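Local coordinates for protein UDP-N-Acetylenolpyruvylglucosamine Reductase (Thermus caldophilus, PDB 2GQT) that reduces UDP-N-acetylenolpyruvylglucosamine with FAD as its cofactor, and probably NADPH as electron source, in bacterial cell-wall formation, at residues E29-L34 against A66-T71; E129-F134 against T163-K168; K193-G198 against F235-G240. One frame throughout, in Å; residues are numbered along the deposited sequence.

Overall arrangement
The three contacts illustrate how packing can differ around one extended cofactor: two form a single packed unit near the adenine end of FAD, while the third lines the flavin. Contacts 1 and 2, with centres about 14 Å apart, touch each other directly: Glu-68 of the first forms a salt bridge with Arg-164 of the second, and Leu-34 CD2 packs 3.6 Å from Thr-163 CG2. The side chains of Phe-69 and Thr-163 are about 8 and 7 Å from the cofactor. Contact 3 lies across the centre of the chain, its own centre about 31 Å from each of the others, and touches the dimethylbenzene end of the flavin. It alone adjoins the active site, next to Cys-199, the assigned proton donor.

Contact 1. Residues E29-L34 against A66-T71; sequences ETREEL and AGEFQT
Glu-68 meets the start of helix 31-37 from its backbone outward, its N donating to Glu-29 O at 3.0 Å in a fairly straight bond (N-H...O 161°). Its CB also lies near that Glu-29 O. A chi1 of 74° sets CG between the backbone N and the carbonyl carbon, where CG comes within 3.3 Å of Glu-29 O and sits 3.9 Å above the centre of the ring of Phe-69, its neighbour in the same segment. Beyond CG the chain is extended, and CD approaches Arg-31 CG. At the tip, OE1 lies 3.5 Å from Thr-30 CA, while OE2 is 3.3 Å from Arg-31 CG. The guanidinium of Arg-31 does not pair with this carboxylate, its NE being 5.3 Å from Glu-68 OE2; the salt bridge of OE2 goes to Arg-164. The Phe-69 ring meets Thr-30 O at its edge, CE1 at 3.6 Å, and its CZ touches Leu-34 CD2. Glu-29 CB and CG lie against Gly-67 CA, where any side chain would collide with Glu-29. Thr-30 is the N-cap, its OG1 accepting from Glu-33 N. A carboxylate beside the first turn of a helix and bridged to an arginine is likely to be stabilised in its charged form.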
loop_
_atom_site.group_PDB
_atom_site.type_symbol
_atom_site.label_atom_id
_atom_site.label_comp_id
_atom_site.label_asym_id
_atom_site.label_seq_id
_atom_site.Cartn_x
_atom_site.Cartn_y
_atom_site.Cartn_z
ATOM N N GLU A 29 14.727 10.536 -8.620
ATOM C CA GLU A 29 15.605 9.423 -8.984
ATOM C C GLU A 29 16.898 9.337 -8.180
ATOM O O GLU A 29 17.597 8.325 -8.241
ATOM C CB GLU A 29 15.954 9.491 -10.468
ATOM C CG GLU A 29 14.776 9.233 -11.388
ATOM C CD GLU A 29 15.182 9.148 -12.847
ATOM O OE1 GLU A 29 16.283 9.623 -13.196
ATOM O OE2 GLU A 29 14.392 8.610 -13.646
ATOM N N THR A 30 17.216 10.391 -7.435
ATOM C CA THR A 30 18.493 10.480 -6.730
ATOM C C THR A 30 18.315 11.083 -5.345
ATOM O O THR A 30 17.302 11.722 -5.052
ATOM C CB THR A 30 19.518 11.361 -7.486
ATOM O OG1 THR A 30 19.091 12.726 -7.446
ATOM C CG2 THR A 30 19.676 10.917 -8.940
ATOM N N ARG A 31 19.327 10.909 -4.503
ATOM C CA ARG A 31 19.290 11.477 -3.159
ATOM C C ARG A 31 19.202 13.002 -3.218
ATOM O O ARG A 31 18.458 13.615 -2.453
ATOM C CB ARG A 31 20.499 11.028 -2.335
ATOM C CG ARG A 31 20.617 9.513 -2.152
ATOM C CD ARG A 31 21.546 9.164 -0.999
ATOM N NE ARG A 31 22.548 10.206 -0.790
ATOM C CZ ARG A 31 23.279 10.355 0.310
ATOM N NH1 ARG A 31 23.145 9.523 1.336
ATOM N NH2 ARG A 31 24.148 11.350 0.379
ATOM N N GLU A 32 19.940 13.609 -4.149
ATOM C CA GLU A 32 19.901 15.063 -4.331
ATOM C C GLU A 32 18.542 15.565 -4.818
ATOM O O GLU A 32 18.067 16.610 -4.375
ATOM C CB GLU A 32 21.031 15.542 -5.255
ATOM C CG GLU A 32 22.416 15.501 -4.615
ATOM C CD GLU A 32 22.476 16.272 -3.304
ATOM O OE1 GLU A 32 22.048 17.448 -3.273
ATOM O OE2 GLU A 32 22.946 15.696 -2.301
ATOM N N GLU A 33 17.912 14.810 -5.715
ATOM C CA GLU A 33 16.572 15.148 -6.179
ATOM C C GLU A 33 15.556 15.033 -5.037
ATOM O O GLU A 33 14.666 15.866 -4.921
ATOM C CB GLU A 33 16.171 14.285 -7.382
ATOM C CG GLU A 33 16.880 14.689 -8.690
ATOM C CD GLU A 33 16.586 13.756 -9.856
ATOM O OE1 GLU A 33 17.206 13.917 -10.932
ATOM O OE2 GLU A 33 15.739 12.855 -9.710
ATOM N N LEU A 34 15.710 14.020 -4.184
ATOM C CA LEU A 34 14.849 13.884 -2.996
ATOM C C LEU A 34 14.997 15.070 -2.038
ATOM O O LEU A 34 13.998 15.588 -1.537
ATOM C CB LEU A 34 15.112 12.571 -2.256
ATOM C CG LEU A 34 14.131 12.273 -1.113
ATOM C CD1 LEU A 34 12.683 12.247 -1.604
ATOM C CD2 LEU A 34 14.491 10.977 -0.429
ATOM N N ALA A 66 11.751 6.802 -7.747
ATOM C CA ALA A 66 12.154 5.991 -8.887
ATOM C C ALA A 66 13.684 5.960 -8.953
ATOM O O ALA A 66 14.342 6.167 -7.936
ATOM C CB ALA A 66 11.528 6.543 -10.169
ATOM N N GLY A 67 14.258 5.684 -10.126
ATOM C CA GLY A 67 15.715 5.695 -10.280
ATOM C C GLY A 67 16.402 4.788 -9.278
ATOM O O GLY A 67 16.075 3.611 -9.169
ATOM N N GLU A 68 17.345 5.338 -8.520
ATOM C CA GLU A 68 18.098 4.539 -7.556
ATOM C C GLU A 68 17.196 3.915 -6.486
ATOM O O GLU A 68 17.544 2.890 -5.884
ATOM C CB GLU A 68 19.200 5.371 -6.902
ATOM C CG GLU A 68 18.713 6.383 -5.878
ATOM C CD GLU A 68 19.849 7.045 -5.136
ATOM O OE1 GLU A 68 20.572 7.843 -5.760
ATOM O OE2 GLU A 68 20.004 6.783 -3.925
ATOM N N PHE A 69 16.022 4.510 -6.276
ATOM C CA PHE A 69 15.080 4.007 -5.271
ATOM C C PHE A 69 14.277 2.796 -5.753
ATOM O O PHE A 69 13.517 2.231 -4.982
ATOM C CB PHE A 69 14.164 5.130 -4.779
ATOM C CG PHE A 69 14.912 6.311 -4.230
ATOM C CD1 PHE A 69 14.979 7.493 -4.952
ATOM C CD2 PHE A 69 15.579 6.231 -3.013
ATOM C CE1 PHE A 69 15.683 8.592 -4.461
ATOM C CE2 PHE A 69 16.287 7.323 -2.516
ATOM C CZ PHE A 69 16.344 8.497 -3.248
ATOM N N GLN A 70 14.452 2.402 -7.021
ATOM C CA GLN A 70 13.781 1.225 -7.595
ATOM C C GLN A 70 14.762 0.071 -7.862
ATOM O O GLN A 70 14.388 -0.988 -8.381
ATOM C CB GLN A 70 13.075 1.600 -8.904
ATOM C CG GLN A 70 11.682 2.180 -8.813
ATOM C CD GLN A 70 11.127 2.480 -10.196
ATOM O OE1 GLN A 70 10.112 1.920 -10.615
ATOM N NE2 GLN A 70 11.824 3.337 -10.927
ATOM N N THR A 71 16.025 0.264 -7.536
ATOM C CA THR A 71 16.962 -0.835 -7.677
ATOM C C THR A 71 17.037 -1.633 -6.373
ATOM O O THR A 71 16.717 -1.117 -5.289
ATOM C CB THR A 71 18.349 -0.363 -8.114
ATOM O OG1 THR A 71 18.894 0.456 -7.095
ATOM C CG2 THR A 71 18.273 0.449 -9.399
#

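Contact 2. Residues E129-F134 against T163-K168; sequences EAVEVF and TRVRLK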
loop_
_atom_site.group_PDB
_atom_site.type_symbol
_atom_site.label_atom_id
_atom_site.label_comp_id
_atom_site.label_asym_id
_atom_site.label_seq_id
_atom_site.Cartn_x
_atom_site.Cartn_y
_atom_site.Cartn_z
ATOM N N GLU A 129 15.276 -6.084 8.292
ATOM C CA GLU A 129 16.484 -5.981 9.124
ATOM C C GLU A 129 16.878 -4.534 9.403
ATOM O O GLU A 129 17.372 -4.224 10.492
ATOM C CB GLU A 129 17.671 -6.685 8.460
ATOM C CG GLU A 129 17.635 -8.199 8.556
ATOM C CD GLU A 129 18.808 -8.886 7.869
ATOM O OE1 GLU A 129 18.973 -10.096 8.106
ATOM O OE2 GLU A 129 19.543 -8.237 7.089
ATOM N N ALA A 130 16.676 -3.659 8.423
ATOM C CA ALA A 130 17.016 -2.250 8.550
ATOM C C ALA A 130 16.167 -1.441 7.597
ATOM O O ALA A 130 15.724 -1.951 6.562
ATOM C CB ALA A 130 18.492 -2.013 8.272
ATOM N N VAL A 131 15.952 -0.176 7.940
ATOM C CA VAL A 131 15.140 0.733 7.144
ATOM C C VAL A 131 15.822 2.093 7.101
ATOM O O VAL A 131 16.090 2.697 8.154
ATOM C CB VAL A 131 13.724 0.906 7.742
ATOM C CG1 VAL A 131 12.878 1.828 6.871
ATOM C CG2 VAL A 131 13.032 -0.449 7.914
ATOM N N GLU A 132 16.090 2.583 5.894
ATOM C CA GLU A 132 16.588 3.943 5.718
ATOM C C GLU A 132 15.387 4.868 5.582
ATOM O O GLU A 132 14.483 4.608 4.779
ATOM C CB GLU A 132 17.493 4.055 4.495
ATOM C CG GLU A 132 18.154 5.413 4.357
ATOM C CD GLU A 132 18.997 5.513 3.108
ATOM O OE1 GLU A 132 20.242 5.493 3.213
ATOM O OE2 GLU A 132 18.409 5.606 2.020
ATOM N N VAL A 133 15.368 5.929 6.388
ATOM C CA VAL A 133 14.292 6.917 6.366
ATOM C C VAL A 133 14.905 8.307 6.194
ATOM O O VAL A 133 15.848 8.670 6.905
ATOM C CB VAL A 133 13.445 6.887 7.663
ATOM C CG1 VAL A 133 12.310 7.903 7.597
ATOM C CG2 VAL A 133 12.888 5.502 7.925
ATOM N N PHE A 134 14.374 9.058 5.240
ATOM C CA PHE A 134 14.782 10.426 5.010
ATOM C C PHE A 134 13.811 11.334 5.751
ATOM O O PHE A 134 12.604 11.309 5.509
ATOM C CB PHE A 134 14.762 10.732 3.508
ATOM C CG PHE A 134 15.175 12.133 3.174
ATOM C CD1 PHE A 134 14.234 13.140 3.026
ATOM C CD2 PHE A 134 16.515 12.449 3.026
ATOM C CE1 PHE A 134 14.630 14.448 2.732
ATOM C CE2 PHE A 134 16.915 13.741 2.733
ATOM C CZ PHE A 134 15.972 14.735 2.579
ATOM N N THR A 163 13.206 5.123 2.153
ATOM C CA THR A 163 13.949 5.197 0.897
ATOM C C THR A 163 14.565 3.863 0.475
ATOM O O THR A 163 14.765 3.635 -0.722
ATOM C CB THR A 163 15.057 6.257 0.975
ATOM O OG1 THR A 163 15.802 6.069 2.183
ATOM C CG2 THR A 163 14.445 7.642 0.979
ATOM N N ARG A 164 14.817 2.984 1.443
ATOM C CA ARG A 164 15.573 1.758 1.207
ATOM C C ARG A 164 15.417 0.849 2.417
ATOM O O ARG A 164 15.309 1.347 3.531
ATOM C CB ARG A 164 17.051 2.160 1.137
ATOM C CG ARG A 164 17.924 1.511 0.134
ATOM C CD ARG A 164 19.155 2.401 0.026
ATOM N NE ARG A 164 19.157 3.035 -1.278
ATOM C CZ ARG A 164 19.122 4.338 -1.543
ATOM N NH1 ARG A 164 19.115 5.267 -0.592
ATOM N NH2 ARG A 164 19.123 4.711 -2.810
ATOM N N VAL A 165 15.445 -0.464 2.214
ATOM C CA VAL A 165 15.402 -1.415 3.321
ATOM C C VAL A 165 16.412 -2.543 3.125
ATOM O O VAL A 165 16.877 -2.784 2.005
ATOM C CB VAL A 165 13.984 -2.034 3.526
ATOM C CG1 VAL A 165 12.921 -0.959 3.690
ATOM C CG2 VAL A 165 13.617 -2.996 2.398
ATOM N N ARG A 166 16.709 -3.243 4.213
ATOM C CA ARG A 166 17.372 -4.532 4.169
ATOM C C ARG A 166 16.353 -5.540 4.641
ATOM O O ARG A 166 15.671 -5.315 5.636
ATOM C CB ARG A 166 18.595 -4.571 5.081
ATOM C CG ARG A 166 19.668 -3.555 4.762
ATOM C CD ARG A 166 20.906 -3.856 5.566
ATOM N NE ARG A 166 21.383 -5.192 5.222
ATOM C CZ ARG A 166 22.386 -5.454 4.379
ATOM N NH1 ARG A 166 23.081 -4.463 3.845
ATOM N NH2 ARG A 166 22.712 -6.713 4.107
ATOM N N LEU A 167 16.267 -6.655 3.930
ATOM C CA LEU A 167 15.300 -7.696 4.225
ATOM C C LEU A 167 15.896 -8.795 5.093
ATOM O O LEU A 167 17.105 -9.065 5.041
ATOM C CB LEU A 167 14.738 -8.282 2.923
ATOM C CG LEU A 167 14.031 -7.313 1.972
ATOM C CD1 LEU A 167 13.679 -8.022 0.669
ATOM C CD2 LEU A 167 12.777 -6.709 2.583
ATOM N N LYS A 168 15.033 -9.434 5.875
ATOM C CA LYS A 168 15.408 -10.559 6.715
ATOM C C LYS A 168 14.915 -11.829 6.034
ATOM O O LYS A 168 13.722 -12.135 6.067
ATOM C CB LYS A 168 14.772 -10.402 8.099
ATOM C CG LYS A 168 15.175 -11.471 9.095
ATOM C CD LYS A 168 14.395 -11.321 10.390
ATOM C CE LYS A 168 14.714 -12.436 11.364
ATOM N NZ LYS A 168 13.971 -12.255 12.638
HETATM O O HOH W 1 20.000 -8.100 4.265
HETATM O O HOH W 2 21.410 -6.351 7.613
HETATM O O HOH W 3 21.776 -9.502 5.998
#
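Arg-164 presents the edge of its guanidinium to Glu-132, whose OE2 lies near that plane, 2.7 Å from NH1, while the carboxylate is turned almost perpendicular (88°). OE2 accepts this salt-bridge bond on its syn lone pair and a second bond, from Thr-163 OG1 at 2.7 Å, on its anti lone pair. With CG anti to the backbone N (chi1 -174°) and the chain extended, Glu-132 lies side by side with Arg-164, pointing the same way. The other terminal nitrogen, NH2, is bridged to Glu-68. The Arg-166 guanidinium also has a carboxylate oxygen at its edge, Glu-129 OE2, but its NE is 4.0 Å away, beyond a salt bridge, although the planes are within 15° of each other. Three waters link them, each donating to OE2; water 2, at 2.7 Å from OE2, accepts weakly from NE. The strands carrying these groups run antiparallel, and Glu-129 N (2.8 Å) and Ala-130 N (weakly, 3.4 Å) both donate to Arg-166 O, a classic beta bulge. On the other face Val-131 CG1 meets Val-165 CG1. Strand 138-142 pairs with 129-134 and strand 77-79 with 163-168, Trp-77 adding a cation-pi contact to Arg-166; helix 31-37 packs Leu-34 on Phe-134 and Thr-163.

Contact 3. Residues K193-G198 against F235-G240; sequences KRKSAG and FIVNLG. With FAD (flavin-adenine dinucleotide), chain C.
An ST turn in the wall of the FAD pocket is the heart of this contact: Ser-196, which touches Phe-235, accepts through OG from Gly-198 N at 2.8 Å (N-H...O 152°). The hydroxyl is brought there by a chi1 of 67°, which sets OG between the backbone N and the carbonyl carbon. The same oxygen stands at the edge of the Phe-235 ring, near its plane and 3.3 Å from CD2, and Ser-196 CB lies at that edge as well. The neighbouring rim atom, CE2, reaches Gly-198 CA at 3.5 Å. An alanine at Ser-196 would probably leave Gly-198 N without its acceptor and the ring edge without its oxygen neighbour, so that the turn next to the flavin could shift more easily. Farther along, Val-237 CG1 comes close to Lys-195 O at 3.2 Å and packs against Lys-195 CG at 3.9 Å. No hydrogen bond joins the two segments, so they meet through packing alone.

The turn faces the cofactor. The flavin methyl C8M lies 3.2 Å from Gly-198 N and 3.4 Å from Ser-196 O, an oxygen that is also hydrogen-bonded to Thr-16. Gly-198 has a positive phi (74°), and a CB there would run into C9 of the flavin, so the bare backbone allows the ring system to come this close. Behind the turn, Phe-235 has an edge-to-face partner in His-232, and strand 236-238 closes one side of a three-stranded antiparallel sheet, Val-237 pairing with Met-227 and Ile-236 packing on helix 244-257. The Phe-235 side chain is about 4 Å from that of Cys-199, the assigned proton donor. The arrangement, an ST turn packed against the flavin methyl C8M next to Cys-199, is consistent with a wall of the flavin site in this MurB enzyme.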
loop_
_atom_site.group_PDB
_atom_site.type_symbol
_atom_site.label_atom_id
_atom_site.label_comp_id
_atom_site.label_asym_id
_atom_site.label_seq_id
_atom_site.Cartn_x
_atom_site.Cartn_y
_atom_site.Cartn_z
ATOM N N LYS A 193 -11.733 -11.033 -8.262
ATOM C CA LYS A 193 -10.861 -11.429 -9.378
ATOM C C LYS A 193 -9.870 -10.325 -9.782
ATOM O O LYS A 193 -8.925 -10.579 -10.537
ATOM C CB LYS A 193 -11.700 -11.883 -10.576
ATOM C CG LYS A 193 -12.339 -13.253 -10.399
ATOM C CD LYS A 193 -12.865 -13.827 -11.714
ATOM C CE LYS A 193 -14.173 -13.174 -12.146
ATOM N NZ LYS A 193 -14.757 -13.811 -13.362
ATOM N N ARG A 194 -10.150 -9.105 -9.306
ATOM C CA ARG A 194 -9.181 -8.015 -9.045
ATOM C C ARG A 194 -9.676 -6.623 -9.457
ATOM O O ARG A 194 -10.155 -6.440 -10.576
ATOM C CB ARG A 194 -7.780 -8.294 -9.603
ATOM C CG ARG A 194 -6.814 -8.937 -8.628
ATOM C CD ARG A 194 -5.419 -8.417 -8.891
ATOM N NE ARG A 194 -4.377 -9.365 -8.503
ATOM C CZ ARG A 194 -3.072 -9.134 -8.630
ATOM N NH1 ARG A 194 -2.641 -7.984 -9.141
ATOM N NH2 ARG A 194 -2.196 -10.056 -8.255
ATOM N N LYS A 195 -9.564 -5.670 -8.521
ATOM C CA LYS A 195 -9.849 -4.225 -8.696
ATOM C C LYS A 195 -10.335 -3.613 -7.373
ATOM O O LYS A 195 -11.350 -4.058 -6.835
ATOM C CB LYS A 195 -10.856 -3.941 -9.830
ATOM C CG LYS A 195 -12.257 -4.546 -9.648
ATOM C CD LYS A 195 -13.020 -4.551 -10.958
ATOM C CE LYS A 195 -14.054 -5.661 -11.007
ATOM N NZ LYS A 195 -14.739 -5.697 -12.329
ATOM N N SER A 196 -9.613 -2.613 -6.851
ATOM C CA SER A 196 -9.972 -1.947 -5.582
ATOM C C SER A 196 -8.816 -1.162 -4.958
ATOM O O SER A 196 -7.759 -1.004 -5.566
ATOM C CB SER A 196 -10.437 -2.979 -4.557
ATOM O OG SER A 196 -9.353 -3.816 -4.177
ATOM N N ALA A 197 -9.037 -0.674 -3.736
ATOM C CA ALA A 197 -7.956 -0.215 -2.864
ATOM C C ALA A 197 -7.782 -1.224 -1.720
ATOM O O ALA A 197 -7.343 -0.882 -0.615
ATOM C CB ALA A 197 -8.243 1.178 -2.330
ATOM N N GLY A 198 -8.122 -2.480 -2.005
ATOM C CA GLY A 198 -8.060 -3.547 -1.012
ATOM C C GLY A 198 -9.191 -3.408 -0.023
ATOM O O GLY A 198 -10.162 -2.697 -0.288
ATOM N N PHE A 235 -14.816 -5.152 -0.109
ATOM C CA PHE A 235 -14.234 -4.492 -1.268
ATOM C C PHE A 235 -15.250 -3.583 -1.941
ATOM O O PHE A 235 -16.373 -3.997 -2.249
ATOM C CB PHE A 235 -13.673 -5.511 -2.258
ATOM C CG PHE A 235 -12.409 -6.172 -1.786
ATOM C CD1 PHE A 235 -12.453 -7.210 -0.860
ATOM C CD2 PHE A 235 -11.172 -5.755 -2.260
ATOM C CE1 PHE A 235 -11.289 -7.819 -0.411
ATOM C CE2 PHE A 235 -9.996 -6.368 -1.820
ATOM C CZ PHE A 235 -10.060 -7.402 -0.892
ATOM N N ILE A 236 -14.863 -2.323 -2.116
ATOM C CA ILE A 236 -15.613 -1.409 -2.956
ATOM C C ILE A 236 -14.889 -1.319 -4.281
ATOM O O ILE A 236 -13.672 -1.059 -4.347
ATOM C CB ILE A 236 -15.799 -0.023 -2.309
ATOM C CG1 ILE A 236 -16.733 -0.157 -1.103
ATOM C CG2 ILE A 236 -16.332 0.995 -3.335
ATOM C CD1 ILE A 236 -16.735 1.036 -0.152
ATOM N N VAL A 237 -15.631 -1.554 -5.346
ATOM C CA VAL A 237 -15.040 -1.578 -6.661
ATOM C C VAL A 237 -15.530 -0.422 -7.540
ATOM O O VAL A 237 -16.640 0.112 -7.364
ATOM C CB VAL A 237 -15.234 -2.965 -7.327
ATOM C CG1 VAL A 237 -14.568 -4.066 -6.485
ATOM C CG2 VAL A 237 -16.712 -3.266 -7.522
ATOM N N ASN A 238 -14.664 -0.029 -8.469
ATOM C CA ASN A 238 -14.912 1.037 -9.422
ATOM C C ASN A 238 -15.310 0.404 -10.750
ATOM O O ASN A 238 -14.489 -0.230 -11.409
ATOM C CB ASN A 238 -13.627 1.874 -9.554
ATOM C CG ASN A 238 -13.757 3.062 -10.503
ATOM O OD1 ASN A 238 -12.849 3.895 -10.582
ATOM N ND2 ASN A 238 -14.863 3.144 -11.232
ATOM N N LEU A 239 -16.578 0.559 -11.125
ATOM C CA LEU A 239 -17.123 -0.085 -12.326
ATOM C C LEU A 239 -16.793 0.662 -13.621
ATOM O O LEU A 239 -17.123 0.194 -14.713
ATOM C CB LEU A 239 -18.635 -0.287 -12.192
ATOM C CG LEU A 239 -19.093 -1.225 -11.067
ATOM C CD1 LEU A 239 -20.598 -1.199 -10.946
ATOM C CD2 LEU A 239 -18.625 -2.657 -11.280
ATOM N N GLY A 240 -16.142 1.813 -13.506
ATOM C CA GLY A 240 -15.703 2.536 -14.696
ATOM C C GLY A 240 -15.257 3.953 -14.432
ATOM O O GLY A 240 -14.067 4.261 -14.525
HETATM P PA FAD C . 0.104 3.976 -1.089
HETATM O O1A FAD C . -1.302 3.546 -1.155
HETATM O O2A FAD C . 0.724 4.673 -2.238
HETATM O O5B FAD C . 0.357 4.875 0.194
HETATM C C5B FAD C . -0.129 4.434 1.468
HETATM C C4B FAD C . 0.518 5.239 2.573
HETATM O O4B FAD C . 1.933 4.961 2.576
HETATM C C3B FAD C . 0.379 6.760 2.412
HETATM O O3B FAD C . 0.335 7.332 3.720
HETATM C C2B FAD C . 1.682 7.133 1.715
HETATM O O2B FAD C . 2.048 8.492 1.949
HETATM C C1B FAD C . 2.654 6.208 2.417
HETATM N N9A FAD C . 3.900 5.916 1.679
HETATM C C8A FAD C . 4.004 5.342 0.470
HETATM N N7A FAD C . 5.296 5.224 0.156
HETATM C C5A FAD C . 6.017 5.698 1.178
HETATM C C6A FAD C . 7.384 5.862 1.434
HETATM N N6A FAD C . 8.336 5.475 0.575
HETATM N N1A FAD C . 7.754 6.409 2.609
HETATM C C2A FAD C . 6.842 6.812 3.506
HETATM N N3A FAD C . 5.533 6.695 3.307
HETATM C C4A FAD C . 5.121 6.147 2.147
HETATM N N1 FAD C . -2.804 -4.422 2.831
HETATM C C2 FAD C . -2.406 -5.338 3.781
HETATM O O2 FAD C . -1.879 -4.952 4.814
HETATM N N3 FAD C . -2.630 -6.696 3.574
HETATM C C4 FAD C . -3.228 -7.169 2.412
HETATM O O4 FAD C . -3.400 -8.383 2.260
HETATM C C4X FAD C . -3.617 -6.236 1.453
HETATM N N5 FAD C . -4.230 -6.665 0.278
HETATM C C5X FAD C . -4.558 -5.725 -0.708
HETATM C C6 FAD C . -5.108 -6.171 -1.910
HETATM C C7 FAD C . -5.434 -5.269 -2.919
HETATM C C7M FAD C . -6.026 -5.784 -4.236
HETATM C C8 FAD C . -5.212 -3.904 -2.710
HETATM C C8M FAD C . -5.570 -2.892 -3.808
HETATM C C9 FAD C . -4.671 -3.459 -1.506
HETATM C C9A FAD C . -4.337 -4.359 -0.494
HETATM N N10 FAD C . -3.790 -3.924 0.725
HETATM C C10 FAD C . -3.405 -4.871 1.671
HETATM C "C1'" FAD C . -3.629 -2.482 1.049
HETATM C "C2'" FAD C . -2.313 -1.901 0.505
HETATM O "O2'" FAD C . -1.779 -2.734 -0.543
HETATM C "C3'" FAD C . -1.247 -1.753 1.593
HETATM O "O3'" FAD C . -1.707 -0.841 2.600
HETATM C "C4'" FAD C . 0.095 -1.287 1.014
HETATM O "O4'" FAD C . 1.100 -1.378 2.025
HETATM C "C5'" FAD C . 0.063 0.138 0.468
HETATM O "O5'" FAD C . 1.301 0.348 -0.211
HETATM P P FAD C . 1.359 1.356 -1.448
HETATM O O1P FAD C . 2.765 1.391 -1.892
HETATM O O2P FAD C . 0.291 1.077 -2.431
HETATM O O3P FAD C . 1.051 2.726 -0.667
#